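Local structure of putative Acetyltransferase (Pyrococcus horikoshii, 3DDD) at residues I122-S127 and F137-E142; N84-I89 and K177-D182. The protein binds coenzyme A and is probably an acyltransferase of the GNAT family, probably moving an acyl group from the cofactor to an acceptor. All coordinates share one frame; numbering follows the deposited sequence.

Contact 1: residues I122-S127 and F137-E142; sequences IRLDAS and FKFVDE. With COA (coenzyme A), chain B.
R123 reaches E142 side-on: NE and NH2 both point at the single oxygen OE1, at 3.0 Å for R123 NE and 2.8 Å for R123 NH2. The R123 chain bends at chi3 (82°), which brings both nitrogens to E142 OE1. OE1 lies almost exactly in the guanidinium plane, yet the carboxylate is turned 65° against that plane, and both N-H groups meet OE1 on its syn side, somewhat out of the carboxylate plane. The other oxygen, OE2, is taken by R267 in a salt bridge. R123 NH2 also pairs with E274, and NH1 with Q86, which gives all three guanidinium nitrogens acceptors in a buried setting. F139, just ahead of strand 140-149, packs its ring against I122 and L124. L124 CD2 sits over one face of the ring as a CH-pi contact, 4.1 Å from its centroid, while I122 CG2 meets the edge at F139 CZ, 3.8 Å away. S127 OG gives a weak hydrogen bond to O5P of coenzyme A (3.1 Å) and is also bonded to G130. The Schellman motif at K138 ends helix 131-136. Each carboxylate oxygen of E142 thus faces an arginine, an arrangement likely to keep the acid ionised within this buried network of charges.

Contact 2: residues N84-I89 and K177-D182; sequences NKQAWI and KAFGDD
CG of F179 stands anti to the backbone N (chi1 -173°) and lays the ring against Q86 and W88. Here the N-terminal GNAT region meets the C-terminal one: G180, with positive phi, follows the helix, and D181 receives the turn leading into strand 86-94. The D181 carboxylate spans two successive backbone amides, OD1 taking N84 N at 2.9 Å and OD2 taking K85 N, also at 2.9 Å. OD2 uses its syn lone pair, whereas OD1 meets N84 N 25° out of the carboxylate plane and turns its anti lone pair to D182 N. Shortened to an alanine, this side chain is likely to leave the amides of N84, K85 and D182 without their carboxylate acceptor and the turn less firmly held to 177-182. Next to the carboxylate, K85 NZ makes a weak hydrogen bond to G180 O, and one water donates to both N84 OD1 and D182 O. Q86 sends its OE1 to R123, which leaves the amide nitrogen facing F179, amide and ring inclined by 45°. W88 touches the same ring obliquely, CZ3 to CE1 of F179. Q86 NE2 lies over one face of F179, offset toward the rim, 3.4 Å from CZ.

How the contacts relate
From the N terminus the chain first reaches 84-89, at the start of strand 86-94, then passes helix 103-118 to strand 121-126. Helix 131-136 follows, and its exit into strand 140-149 closes the short loop of contact 1. Much later, the end of helix 169-179 returns to 84-89 and closes the wide loop of contact 2, inside which contact 1 is nested. Strands 86-94 and 121-126 run parallel as neighbours, so the contacts adjoin: R123 N bonds to A87 O, and L124 packs on I89 and W88. Contact 1 joins strand 121-126, whose far end reaches the coenzyme A pocket, to the start of strand 140-149 by side chains; contact 2 joins the two GNAT regions.

Contact 1: residues I122-S127 and F137-E142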
ATOM      1  N   ILE A 122       4.985  13.649  -1.479  1.00 34.36           N
ATOM      2  CA  ILE A 122       4.593  12.560  -0.594  1.00 33.01           C
ATOM      3  C   ILE A 122       3.121  12.290  -0.836  1.00 33.04           C
ATOM      4  O   ILE A 122       2.317  13.206  -0.898  1.00 29.44           O
ATOM      5  CB  ILE A 122       4.904  12.876   0.902  1.00 33.48           C
ATOM      6  CG1 ILE A 122       6.425  12.909   1.129  1.00 31.66           C
ATOM      7  CG2 ILE A 122       4.290  11.839   1.818  1.00 25.46           C
ATOM      8  CD1 ILE A 122       6.847  13.584   2.411  1.00 33.57           C
ATOM      9  N   ARG A 123       2.782  11.016  -0.979  1.00 34.34           N
ATOM     10  CA  ARG A 123       1.410  10.617  -1.216  1.00 33.94           C
ATOM     11  C   ARG A 123       0.972   9.506  -0.264  1.00 33.00           C
ATOM     12  O   ARG A 123       1.778   8.866   0.406  1.00 31.24           O
ATOM     13  CB  ARG A 123       1.235  10.182  -2.672  1.00 32.05           C
ATOM     14  CG  ARG A 123       1.511  11.299  -3.639  1.00 31.32           C
ATOM     15  CD  ARG A 123       1.751  10.813  -5.016  1.00 39.59           C
ATOM     16  NE  ARG A 123       0.527  10.545  -5.768  1.00 34.27           N
ATOM     17  CZ  ARG A 123       0.446   9.672  -6.767  1.00 37.22           C
ATOM     18  NH1 ARG A 123       1.497   8.914  -7.113  1.00 38.20           N
ATOM     19  NH2 ARG A 123      -0.714   9.510  -7.386  1.00 34.51           N
ATOM     20  N   LEU A 124      -0.332   9.300  -0.224  1.00 32.21           N
ATOM     21  CA  LEU A 124      -0.938   8.311   0.651  1.00 31.87           C
ATOM     22  C   LEU A 124      -2.379   8.052   0.243  1.00 30.28           C
ATOM     23  O   LEU A 124      -2.972   8.827  -0.494  1.00 34.65           O
ATOM     24  CB  LEU A 124      -0.895   8.780   2.111  1.00 32.09           C
ATOM     25  CG  LEU A 124      -1.527  10.137   2.440  1.00 35.67           C
ATOM     26  CD1 LEU A 124      -3.067  10.050   2.566  1.00 25.38           C
ATOM     27  CD2 LEU A 124      -0.922  10.682   3.688  1.00 27.60           C
ATOM     28  N   ASP A 125      -2.922   6.963   0.767  1.00 33.43           N
ATOM     29  CA  ASP A 125      -4.324   6.585   0.613  1.00 34.00           C
ATOM     30  C   ASP A 125      -5.028   6.635   1.949  1.00 33.51           C
ATOM     31  O   ASP A 125      -4.809   5.781   2.814  1.00 33.30           O
ATOM     32  CB  ASP A 125      -4.410   5.209  -0.006  1.00 34.25           C
ATOM     33  CG  ASP A 125      -3.987   5.231  -1.447  1.00 31.91           C
ATOM     34  OD1 ASP A 125      -4.731   5.842  -2.240  1.00 32.49           O
ATOM     35  OD2 ASP A 125      -2.919   4.653  -1.787  1.00 36.78           O
ATOM     36  N   ALA A 126      -5.855   7.671   2.089  1.00 29.34           N
ATOM     37  CA  ALA A 126      -6.530   8.056   3.336  1.00 32.45           C
ATOM     38  C   ALA A 126      -7.873   7.394   3.603  1.00 33.21           C
ATOM     39  O   ALA A 126      -8.814   7.561   2.822  1.00 35.89           O
ATOM     40  CB  ALA A 126      -6.779   9.613   3.314  1.00 29.69           C
ATOM     41  N   SER A 127      -7.998   6.748   4.765  1.00 37.95           N
ATOM     42  CA  SER A 127      -9.284   6.284   5.291  1.00 38.53           C
ATOM     43  C   SER A 127     -10.070   7.455   5.866  1.00 39.34           C
ATOM     44  O   SER A 127      -9.571   8.580   5.889  1.00 39.88           O
ATOM     45  CB  SER A 127      -9.048   5.240   6.380  1.00 40.85           C
ATOM     46  OG  SER A 127      -8.526   5.842   7.573  1.00 45.32           O
ATOM     47  N   PHE A 137      -1.881  18.814   7.462  1.00 32.79           N
ATOM     48  CA  PHE A 137      -0.554  18.942   6.866  1.00 32.33           C
ATOM     49  C   PHE A 137      -0.591  19.342   5.376  1.00 34.88           C
ATOM     50  O   PHE A 137       0.408  19.239   4.667  1.00 35.86           O
ATOM     51  CB  PHE A 137       0.200  17.623   7.014  1.00 31.42           C
ATOM     52  CG  PHE A 137       0.580  17.294   8.423  1.00 28.23           C
ATOM     53  CD1 PHE A 137       1.780  17.767   8.960  1.00 31.73           C
ATOM     54  CD2 PHE A 137      -0.250  16.551   9.220  1.00 30.33           C
ATOM     55  CE1 PHE A 137       2.156  17.468  10.255  1.00 27.77           C
ATOM     56  CE2 PHE A 137       0.116  16.226  10.548  1.00 35.19           C
ATOM     57  CZ  PHE A 137       1.318  16.694  11.064  1.00 35.30           C
ATOM     58  N   LYS A 138      -1.767  19.764   4.917  1.00 35.07           N
ATOM     59  CA  LYS A 138      -1.969  20.410   3.630  1.00 35.27           C
ATOM     60  C   LYS A 138      -1.968  19.416   2.470  1.00 34.25           C
ATOM     61  O   LYS A 138      -1.840  19.803   1.306  1.00 34.09           O
ATOM     62  CB  LYS A 138      -1.020  21.635   3.456  1.00 36.43           C
ATOM     63  CG  LYS A 138      -1.324  22.758   4.469  1.00 37.78           C
ATOM     64  CD  LYS A 138      -0.316  23.957   4.482  1.00 42.80           C
ATOM     65  N   PHE A 139      -2.158  18.134   2.786  1.00 31.58           N
ATOM     66  CA  PHE A 139      -2.452  17.140   1.772  1.00 32.50           C
ATOM     67  C   PHE A 139      -3.755  17.463   1.035  1.00 33.43           C
ATOM     68  O   PHE A 139      -4.777  17.792   1.667  1.00 36.08           O
ATOM     69  CB  PHE A 139      -2.497  15.729   2.378  1.00 30.74           C
ATOM     70  CG  PHE A 139      -1.131  15.123   2.593  1.00 36.31           C
ATOM     71  CD1 PHE A 139      -0.312  15.559   3.645  1.00 31.10           C
ATOM     72  CD2 PHE A 139      -0.664  14.117   1.754  1.00 36.71           C
ATOM     73  CE1 PHE A 139       0.922  15.021   3.849  1.00 30.40           C
ATOM     74  CE2 PHE A 139       0.599  13.548   1.959  1.00 36.49           C
ATOM     75  CZ  PHE A 139       1.403  14.011   3.005  1.00 36.69           C
ATOM     76  N   VAL A 140      -3.696  17.392  -0.302  1.00 33.19           N
ATOM     77  CA  VAL A 140      -4.818  17.690  -1.192  1.00 31.65           C
ATOM     78  C   VAL A 140      -5.352  16.399  -1.827  1.00 31.41           C
ATOM     79  O   VAL A 140      -4.599  15.479  -2.067  1.00 32.54           O
ATOM     80  CB  VAL A 140      -4.398  18.671  -2.337  1.00 35.73           C
ATOM     81  CG1 VAL A 140      -3.930  20.045  -1.772  1.00 28.05           C
ATOM     82  CG2 VAL A 140      -3.323  18.049  -3.216  1.00 24.48           C
ATOM     83  N   ASP A 141      -6.650  16.345  -2.107  1.00 32.11           N
ATOM     84  CA  ASP A 141      -7.271  15.181  -2.737  1.00 33.02           C
ATOM     85  C   ASP A 141      -6.760  14.942  -4.157  1.00 33.87           C
ATOM     86  O   ASP A 141      -6.594  15.887  -4.940  1.00 34.97           O
ATOM     87  CB  ASP A 141      -8.796  15.327  -2.816  1.00 33.85           C
ATOM     88  CG  ASP A 141      -9.470  15.371  -1.457  1.00 32.67           C
ATOM     89  OD1 ASP A 141      -8.806  15.195  -0.436  1.00 36.68           O
ATOM     90  OD2 ASP A 141     -10.690  15.582  -1.429  1.00 41.75           O
ATOM     91  N   GLU A 142      -6.514  13.677  -4.478  1.00 35.09           N
ATOM     92  CA  GLU A 142      -6.285  13.278  -5.855  1.00 37.34           C
ATOM     93  C   GLU A 142      -7.541  12.601  -6.413  1.00 36.12           C
ATOM     94  O   GLU A 142      -8.336  13.252  -7.065  1.00 38.73           O
ATOM     95  CB  GLU A 142      -5.034  12.391  -5.960  1.00 36.92           C
ATOM     96  CG  GLU A 142      -3.763  13.200  -5.691  1.00 38.66           C
ATOM     97  CD  GLU A 142      -2.498  12.520  -6.155  1.00 39.80           C
ATOM     98  OE1 GLU A 142      -2.403  11.278  -6.060  1.00 39.94           O
ATOM     99  OE2 GLU A 142      -1.592  13.235  -6.619  1.00 41.71           O
TER
HETATM  100  N1A COA B 300     -12.860   9.954  13.117  1.00 36.60           N
HETATM  101  C2A COA B 300     -12.610  11.070  12.359  1.00 33.67           C
HETATM  102  N3A COA B 300     -11.377  11.684  12.437  1.00 40.05           N
HETATM  103  C4A COA B 300     -10.436  11.160  13.277  1.00 28.01           C
HETATM  104  C5A COA B 300     -10.661  10.030  14.032  1.00 37.46           C
HETATM  105  C6A COA B 300     -11.895   9.432  13.949  1.00 40.06           C
HETATM  106  N6A COA B 300     -12.193   8.580  14.906  1.00 28.63           N
HETATM  107  N7A COA B 300      -9.564   9.730  14.764  1.00 31.82           N
HETATM  108  C8A COA B 300      -8.630  10.652  14.451  1.00 33.13           C
HETATM  109  N9A COA B 300      -9.163  11.530  13.532  1.00 25.62           N
HETATM  110  C1B COA B 300      -8.479  12.602  12.789  1.00 34.14           C
HETATM  111  C2B COA B 300      -8.984  13.967  13.241  1.00 34.14           C
HETATM  112  O2B COA B 300      -8.909  14.932  12.233  1.00 34.37           O
HETATM  113  C3B COA B 300      -7.986  14.310  14.313  1.00 37.67           C
HETATM  114  O3B COA B 300      -7.973  15.677  14.547  1.00 40.81           O
HETATM  115  P3B COA B 300      -8.963  16.359  15.615  1.00 47.84           P
HETATM  116  O7A COA B 300      -8.481  17.781  15.873  1.00 46.72           O
HETATM  117  O8A COA B 300      -8.865  15.573  16.890  1.00 36.01           O
HETATM  118  O9A COA B 300     -10.295  16.516  14.962  1.00 43.05           O
HETATM  119  C4B COA B 300      -6.729  13.804  13.650  1.00 35.57           C
HETATM  120  O4B COA B 300      -7.118  12.555  13.128  1.00 35.65           O
HETATM  121  C5B COA B 300      -5.526  13.671  14.559  1.00 33.83           C
HETATM  122  O5B COA B 300      -5.898  12.996  15.713  1.00 35.29           O
HETATM  123  P1A COA B 300      -4.805  12.107  16.455  1.00 33.02           P
HETATM  124  O1A COA B 300      -5.168  12.020  17.913  1.00 40.03           O
HETATM  125  O2A COA B 300      -3.403  12.625  16.279  1.00 28.34           O
HETATM  126  O3A COA B 300      -4.991  10.722  15.666  1.00 35.85           O
HETATM  127  P2A COA B 300      -4.807   9.289  16.366  1.00 29.55           P
HETATM  128  O4A COA B 300      -3.739   9.171  17.393  1.00 32.08           O
HETATM  129  O5A COA B 300      -6.151   8.823  16.896  1.00 39.24           O
HETATM  130  O6A COA B 300      -4.498   8.345  15.084  1.00 34.25           O
HETATM  131  CBP COA B 300      -5.386   7.204  13.038  1.00 42.18           C
HETATM  132  CCP COA B 300      -5.301   8.468  13.924  1.00 38.04           C
HETATM  133  CDP COA B 300      -3.989   6.586  12.970  1.00 30.87           C
HETATM  134  CEP COA B 300      -5.798   7.681  11.636  1.00 38.17           C
HETATM  135  CAP COA B 300      -6.514   6.207  13.375  1.00 44.71           C
HETATM  136  OAP COA B 300      -7.230   6.545  14.519  1.00 49.69           O
HETATM  137  C9P COA B 300      -6.180   4.731  13.394  1.00 37.44           C
HETATM  138  O9P COA B 300      -5.094   4.168  14.002  1.00 30.50           O
HETATM  139  N8P COA B 300      -6.992   3.894  12.788  1.00 52.59           N
HETATM  140  C7P COA B 300      -6.399   2.886  11.954  1.00 58.47           C
HETATM  141  C6P COA B 300      -7.228   2.574  10.741  1.00 57.27           C
HETATM  142  C5P COA B 300      -7.725   3.802  10.061  1.00 64.31           C
HETATM  143  O5P COA B 300      -8.971   3.854   9.898  1.00 61.92           O
HETATM  144  N4P COA B 300      -6.824   4.760   9.696  1.00 72.49           N
HETATM  145  C3P COA B 300      -5.455   4.597   9.152  1.00 65.62           C
HETATM  146  C2P COA B 300      -5.280   4.567   7.604  1.00 64.57           C
HETATM  147  S1P COA B 300      -5.365   6.138   6.654  1.00 49.23           S

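Contact 2: residues N84-I89 and K177-D182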
ATOM      1  N   ASN A  84      11.821   7.044  -6.302  1.00 36.31           N
ATOM      2  CA  ASN A  84      12.815   8.000  -6.818  1.00 36.33           C
ATOM      3  C   ASN A  84      12.344   9.429  -6.687  1.00 37.76           C
ATOM      4  O   ASN A  84      13.129  10.315  -6.399  1.00 39.22           O
ATOM      5  CB  ASN A  84      13.162   7.711  -8.288  1.00 36.15           C
ATOM      6  CG  ASN A  84      13.741   6.315  -8.503  1.00 33.23           C
ATOM      7  OD1 ASN A  84      14.154   5.657  -7.561  1.00 39.48           O
ATOM      8  ND2 ASN A  84      13.774   5.868  -9.751  1.00 37.50           N
ATOM      9  N   LYS A  85      11.054   9.639  -6.891  1.00 38.25           N
ATOM     10  CA  LYS A  85      10.484  10.974  -7.001  1.00 39.59           C
ATOM     11  C   LYS A  85       9.471  11.253  -5.916  1.00 36.17           C
ATOM     12  O   LYS A  85       9.096  12.397  -5.694  1.00 33.08           O
ATOM     13  CB  LYS A  85       9.754  11.086  -8.325  1.00 43.79           C
ATOM     14  CG  LYS A  85      10.639  10.947  -9.583  1.00 51.85           C
ATOM     15  CD  LYS A  85       9.832  11.297 -10.847  1.00 48.94           C
ATOM     16  CE  LYS A  85      10.499  10.744 -12.113  1.00 63.14           C
ATOM     17  NZ  LYS A  85      10.354   9.250 -12.153  1.00 66.86           N
ATOM     18  N   GLN A  86       8.973  10.187  -5.295  1.00 35.60           N
ATOM     19  CA  GLN A  86       7.910  10.286  -4.305  1.00 35.00           C
ATOM     20  C   GLN A  86       8.136   9.281  -3.180  1.00 32.60           C
ATOM     21  O   GLN A  86       8.924   8.325  -3.310  1.00 32.10           O
ATOM     22  CB  GLN A  86       6.556  10.037  -4.978  1.00 33.27           C
ATOM     23  CG  GLN A  86       6.403   8.618  -5.555  1.00 35.41           C
ATOM     24  CD  GLN A  86       5.120   8.412  -6.315  1.00 38.06           C
ATOM     25  OE1 GLN A  86       4.180   9.184  -6.184  1.00 41.76           O
ATOM     26  NE2 GLN A  86       5.063   7.341  -7.098  1.00 48.09           N
ATOM     27  N   ALA A  87       7.459   9.520  -2.068  1.00 35.04           N
ATOM     28  CA  ALA A  87       7.344   8.526  -0.983  1.00 33.77           C
ATOM     29  C   ALA A  87       5.876   8.313  -0.717  1.00 33.46           C
ATOM     30  O   ALA A  87       5.062   9.210  -0.952  1.00 32.18           O
ATOM     31  CB  ALA A  87       8.044   8.986   0.282  1.00 30.69           C
ATOM     32  N   TRP A  88       5.550   7.109  -0.251  1.00 34.28           N
ATOM     33  CA  TRP A  88       4.209   6.772   0.222  1.00 34.17           C
ATOM     34  C   TRP A  88       4.216   6.651   1.735  1.00 35.32           C
ATOM     35  O   TRP A  88       5.096   6.025   2.309  1.00 33.67           O
ATOM     36  CB  TRP A  88       3.724   5.431  -0.379  1.00 34.53           C
ATOM     37  CG  TRP A  88       2.335   5.498  -0.838  1.00 32.65           C
ATOM     38  CD1 TRP A  88       1.211   5.134  -0.140  1.00 33.24           C
ATOM     39  CD2 TRP A  88       1.879   6.041  -2.066  1.00 30.26           C
ATOM     40  NE1 TRP A  88       0.103   5.384  -0.882  1.00 30.13           N
ATOM     41  CE2 TRP A  88       0.479   5.927  -2.076  1.00 29.90           C
ATOM     42  CE3 TRP A  88       2.519   6.541  -3.198  1.00 36.75           C
ATOM     43  CZ2 TRP A  88      -0.284   6.375  -3.121  1.00 32.80           C
ATOM     44  CZ3 TRP A  88       1.752   6.952  -4.253  1.00 34.30           C
ATOM     45  CH2 TRP A  88       0.374   6.845  -4.218  1.00 32.87           C
ATOM     46  N   ILE A  89       3.235   7.248   2.393  1.00 34.81           N
ATOM     47  CA  ILE A  89       3.045   6.969   3.811  1.00 32.97           C
ATOM     48  C   ILE A  89       1.871   5.992   3.956  1.00 33.37           C
ATOM     49  O   ILE A  89       0.773   6.179   3.366  1.00 32.04           O
ATOM     50  CB  ILE A  89       2.893   8.248   4.654  1.00 32.80           C
ATOM     51  CG1 ILE A  89       4.256   8.934   4.776  1.00 31.82           C
ATOM     52  CG2 ILE A  89       2.384   7.938   6.065  1.00 31.91           C
ATOM     53  CD1 ILE A  89       4.193  10.423   5.114  1.00 34.66           C
ATOM     54  N   LYS A 177       5.617   3.513 -16.299  1.00 34.79           N
ATOM     55  CA  LYS A 177       4.660   4.339 -17.013  1.00 32.62           C
ATOM     56  C   LYS A 177       3.319   4.479 -16.232  1.00 33.44           C
ATOM     57  O   LYS A 177       2.784   5.573 -16.085  1.00 34.67           O
ATOM     58  CB  LYS A 177       4.478   3.698 -18.393  1.00 33.49           C
ATOM     59  CG  LYS A 177       3.663   4.437 -19.404  1.00 34.40           C
ATOM     60  CD  LYS A 177       3.690   3.676 -20.762  1.00 35.90           C
ATOM     61  N   ALA A 178       2.800   3.369 -15.705  1.00 34.16           N
ATOM     62  CA  ALA A 178       1.557   3.362 -14.951  1.00 33.58           C
ATOM     63  C   ALA A 178       1.711   4.098 -13.621  1.00 33.37           C
ATOM     64  O   ALA A 178       0.943   4.983 -13.313  1.00 34.55           O
ATOM     65  CB  ALA A 178       1.114   1.942 -14.704  1.00 33.79           C
ATOM     66  N   PHE A 179       2.736   3.738 -12.862  1.00 34.96           N
ATOM     67  CA  PHE A 179       2.945   4.256 -11.510  1.00 34.21           C
ATOM     68  C   PHE A 179       3.659   5.587 -11.462  1.00 33.70           C
ATOM     69  O   PHE A 179       3.531   6.312 -10.496  1.00 37.74           O
ATOM     70  CB  PHE A 179       3.763   3.231 -10.715  1.00 33.70           C
ATOM     71  CG  PHE A 179       3.907   3.554  -9.263  1.00 28.99           C
ATOM     72  CD1 PHE A 179       2.789   3.793  -8.472  1.00 35.76           C
ATOM     73  CD2 PHE A 179       5.145   3.547  -8.672  1.00 35.04           C
ATOM     74  CE1 PHE A 179       2.916   4.059  -7.100  1.00 38.04           C
ATOM     75  CE2 PHE A 179       5.284   3.824  -7.312  1.00 39.70           C
ATOM     76  CZ  PHE A 179       4.171   4.061  -6.531  1.00 34.57           C
ATOM     77  N   GLY A 180       4.444   5.894 -12.492  1.00 37.89           N
ATOM     78  CA  GLY A 180       5.184   7.158 -12.580  1.00 35.65           C
ATOM     79  C   GLY A 180       6.529   7.112 -11.851  1.00 35.61           C
ATOM     80  O   GLY A 180       7.193   8.136 -11.670  1.00 34.04           O
ATOM     81  N   ASP A 181       6.914   5.927 -11.391  1.00 34.48           N
ATOM     82  CA  ASP A 181       8.115   5.789 -10.582  1.00 35.17           C
ATOM     83  C   ASP A 181       8.541   4.350 -10.546  1.00 34.19           C
ATOM     84  O   ASP A 181       7.844   3.481 -11.093  1.00 32.64           O
ATOM     85  CB  ASP A 181       7.860   6.313  -9.155  1.00 39.97           C
ATOM     86  CG  ASP A 181       9.094   6.923  -8.509  1.00 33.26           C
ATOM     87  OD1 ASP A 181      10.194   6.371  -8.631  1.00 35.76           O
ATOM     88  OD2 ASP A 181       8.955   7.957  -7.853  1.00 39.25           O
ATOM     89  N   ASP A 182       9.690   4.115  -9.892  1.00 34.98           N
ATOM     90  CA  ASP A 182      10.315   2.806  -9.788  1.00 34.91           C
ATOM     91  C   ASP A 182       9.993   2.169  -8.438  1.00 36.68           C
ATOM     92  O   ASP A 182      10.502   2.619  -7.393  1.00 36.87           O
ATOM     93  CB  ASP A 182      11.838   2.928  -9.997  1.00 34.00           C
ATOM     94  CG  ASP A 182      12.582   1.588  -9.833  1.00 37.93           C
ATOM     95  OD1 ASP A 182      11.965   0.585  -9.414  1.00 33.23           O
ATOM     96  OD2 ASP A 182      13.804   1.547 -10.097  1.00 44.79           O
TER
HETATM   97  O   HOH W   1      12.759   3.750  -6.292  1.00 35.24           O